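Long-range contact in hydrazine synthase subunit alpha (Candidatus Kuenenia stuttgartiensis, PDB 5C2V), which forms the alpha subunit of the hydrazine synthase complex and condenses hydroxylamine with ammonia to hydrazine: residues L329-Y337 and F363-G371. Sequence-based numbering, arbitrary orientation.
Sequences LTGKDGGLY and FNFSKCAAG
Y337 reaches out to A370 with its hydroxyl. Its CB points toward 363-371, and chi1 (-69°), with CG beside the backbone N, carries the ring so that the hydroxyl arrives at A369 and A370. T330 CG2 sits over the centre of one ring face, 3.5 Å above the plane; chi1 of T330 (58°) places this methyl there while OG1 bonds to L313 N and Q312 OE1. The ring also meets that of Y352, inclined to it. Further along, Y337 CE2 lies 4.0 Å from both F363 CE1 and A370 CB; alanine's short side chain lets the phenol approach the backbone. At the tip, Y337 OH accepts a weak, bent bond from A370 N (2.9 Å, 129°) and donates to the syn side of D333 OD2. Segment 329-337 links strand 327-328 of one four-stranded sheet to strand 336-342 of the next, consistent with a blade-to-blade connection in the N-terminal six-bladed beta-propeller; 369-373 is that next sheet's outer strand. Aspartate suits the link because D333 OD1 takes G335 N in an Asx turn, while G334 accommodates a positive phi. F363 turns its edge to T330 CG2, with L329 CB 4.4 Å from F363 CZ. A369 forms a G1 bulge with C368 opposite N364, and C368 O receives a CA-H contact from T330 CA (3.5 Å).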
loop_
_atom_site.group_PDB
_atom_site.type_symbol
_atom_site.label_atom_id
_atom_site.label_comp_id
_atom_site.label_asym_id
_atom_site.label_seq_id
_atom_site.Cartn_x
_atom_site.Cartn_y
_atom_site.Cartn_z
ATOM N N LEU D 329 -17.885 8.198 10.983
ATOM C CA LEU D 329 -18.867 8.730 11.923
ATOM C C LEU D 329 -18.274 9.646 12.995
ATOM O O LEU D 329 -18.989 10.459 13.579
ATOM C CB LEU D 329 -19.615 7.577 12.597
ATOM C CG LEU D 329 -20.380 6.642 11.659
ATOM C CD1 LEU D 329 -21.087 5.546 12.443
ATOM C CD2 LEU D 329 -21.371 7.429 10.814
ATOM N N THR D 330 -16.975 9.517 13.252
ATOM C CA THR D 330 -16.339 10.210 14.376
ATOM C C THR D 330 -14.932 10.710 14.052
ATOM O O THR D 330 -14.503 10.695 12.898
ATOM C CB THR D 330 -16.236 9.300 15.623
ATOM O OG1 THR D 330 -15.498 8.116 15.293
ATOM C CG2 THR D 330 -17.614 8.910 16.144
ATOM N N GLY D 331 -14.224 11.160 15.086
ATOM C CA GLY D 331 -12.811 11.475 14.973
ATOM C C GLY D 331 -12.406 12.935 15.034
ATOM O O GLY D 331 -11.219 13.245 15.135
ATOM N N LYS D 332 -13.377 13.837 14.983
ATOM C CA LYS D 332 -13.066 15.261 14.950
ATOM C C LYS D 332 -12.899 15.866 16.345
ATOM O O LYS D 332 -12.468 17.012 16.479
ATOM C CB LYS D 332 -14.145 16.010 14.166
ATOM C CG LYS D 332 -13.883 16.030 12.666
ATOM C CD LYS D 332 -15.171 16.052 11.862
ATOM C CE LYS D 332 -15.058 15.161 10.633
ATOM N NZ LYS D 332 -16.167 14.174 10.546
ATOM N N ASP D 333 -13.255 15.106 17.379
ATOM C CA ASP D 333 -13.012 15.538 18.755
ATOM C C ASP D 333 -11.750 14.925 19.369
ATOM O O ASP D 333 -11.354 15.288 20.476
ATOM C CB ASP D 333 -14.220 15.202 19.633
ATOM C CG ASP D 333 -14.662 13.757 19.495
ATOM O OD1 ASP D 333 -13.835 12.847 19.721
ATOM O OD2 ASP D 333 -15.843 13.529 19.161
ATOM N N GLY D 334 -11.116 14.007 18.646
ATOM C CA GLY D 334 -9.928 13.332 19.145
ATOM C C GLY D 334 -10.182 12.295 20.229
ATOM O O GLY D 334 -9.239 11.724 20.778
ATOM N N GLY D 335 -11.452 12.042 20.535
ATOM C CA GLY D 335 -11.809 11.083 21.567
ATOM C C GLY D 335 -11.825 9.649 21.071
ATOM O O GLY D 335 -11.733 9.398 19.869
ATOM N N LEU D 336 -11.939 8.704 22.000
ATOM C CA LEU D 336 -11.976 7.285 21.654
ATOM C C LEU D 336 -13.363 6.681 21.867
ATOM O O LEU D 336 -13.990 6.878 22.912
ATOM C CB LEU D 336 -10.938 6.507 22.467
ATOM C CG LEU D 336 -9.468 6.791 22.153
ATOM C CD1 LEU D 336 -8.558 5.903 22.988
ATOM C CD2 LEU D 336 -9.190 6.607 20.669
ATOM N N TYR D 337 -13.830 5.939 20.866
ATOM C CA TYR D 337 -15.151 5.322 20.901
ATOM C C TYR D 337 -15.066 3.801 20.966
ATOM O O TYR D 337 -14.132 3.196 20.439
ATOM C CB TYR D 337 -15.968 5.733 19.673
ATOM C CG TYR D 337 -16.385 7.186 19.652
ATOM C CD1 TYR D 337 -15.489 8.183 19.289
ATOM C CD2 TYR D 337 -17.682 7.559 19.980
ATOM C CE1 TYR D 337 -15.870 9.511 19.264
ATOM C CE2 TYR D 337 -18.072 8.884 19.957
ATOM C CZ TYR D 337 -17.162 9.856 19.597
ATOM O OH TYR D 337 -17.546 11.177 19.574
ATOM N N PHE D 363 -25.543 9.008 21.291
ATOM C CA PHE D 363 -24.811 9.474 20.118
ATOM C C PHE D 363 -25.592 10.535 19.349
ATOM O O PHE D 363 -26.822 10.510 19.308
ATOM C CB PHE D 363 -24.470 8.302 19.194
ATOM C CG PHE D 363 -23.466 8.648 18.130
ATOM C CD1 PHE D 363 -22.109 8.633 18.411
ATOM C CD2 PHE D 363 -23.878 8.993 16.854
ATOM C CE1 PHE D 363 -21.182 8.953 17.436
ATOM C CE2 PHE D 363 -22.955 9.313 15.875
ATOM C CZ PHE D 363 -21.605 9.292 16.167
ATOM N N ASN D 364 -24.864 11.470 18.745
ATOM C CA ASN D 364 -25.467 12.503 17.912
ATOM C C ASN D 364 -24.976 12.381 16.475
ATOM O O ASN D 364 -23.786 12.538 16.201
ATOM C CB ASN D 364 -25.154 13.895 18.470
ATOM C CG ASN D 364 -26.014 14.986 17.852
ATOM O OD1 ASN D 364 -26.327 14.955 16.660
ATOM N ND2 ASN D 364 -26.401 15.962 18.666
ATOM N N PHE D 365 -25.897 12.097 15.560
ATOM C CA PHE D 365 -25.549 11.902 14.157
ATOM C C PHE D 365 -25.354 13.222 13.416
ATOM O O PHE D 365 -24.662 13.271 12.398
ATOM C CB PHE D 365 -26.622 11.064 13.461
ATOM C CG PHE D 365 -26.660 9.635 13.918
ATOM C CD1 PHE D 365 -27.410 9.265 15.022
ATOM C CD2 PHE D 365 -25.938 8.662 13.248
ATOM C CE1 PHE D 365 -27.443 7.950 15.446
ATOM C CE2 PHE D 365 -25.966 7.346 13.666
ATOM C CZ PHE D 365 -26.720 6.988 14.767
ATOM N N SER D 366 -25.961 14.288 13.925
ATOM C CA SER D 366 -25.841 15.596 13.291
ATOM C C SER D 366 -24.494 16.240 13.611
ATOM O O SER D 366 -23.990 17.057 12.840
ATOM C CB SER D 366 -26.986 16.515 13.728
ATOM O OG SER D 366 -26.959 16.740 15.127
ATOM N N LYS D 367 -23.922 15.876 14.755
ATOM C CA LYS D 367 -22.626 16.409 15.164
ATOM C C LYS D 367 -21.456 15.486 14.827
ATOM O O LYS D 367 -20.299 15.853 15.033
ATOM C CB LYS D 367 -22.626 16.695 16.667
ATOM C CG LYS D 367 -23.562 17.813 17.084
ATOM C CD LYS D 367 -23.229 19.102 16.353
ATOM C CE LYS D 367 -24.007 20.273 16.923
ATOM N NZ LYS D 367 -23.739 20.451 18.377
ATOM N N CYS D 368 -21.764 14.301 14.304
ATOM C CA CYS D 368 -20.758 13.270 14.040
ATOM C C CYS D 368 -19.884 12.997 15.266
ATOM O O CYS D 368 -18.683 12.758 15.139
ATOM C CB CYS D 368 -19.877 13.663 12.850
ATOM S SG CYS D 368 -20.750 13.796 11.274
ATOM N N ALA D 369 -20.494 13.037 16.447
ATOM C CA ALA D 369 -19.767 12.833 17.695
ATOM C C ALA D 369 -20.710 12.464 18.838
ATOM O O ALA D 369 -21.918 12.336 18.641
ATOM C CB ALA D 369 -18.968 14.078 18.054
ATOM N N ALA D 370 -20.148 12.302 20.031
ATOM C CA ALA D 370 -20.923 11.912 21.205
ATOM C C ALA D 370 -21.808 13.050 21.710
ATOM O O ALA D 370 -21.416 14.216 21.682
ATOM C CB ALA D 370 -19.995 11.436 22.313
ATOM N N GLY D 371 -23.005 12.696 22.163
ATOM C CA GLY D 371 -23.960 13.658 22.686
ATOM C C GLY D 371 -24.029 13.692 24.202
ATOM O O GLY D 371 -23.021 13.518 24.889
#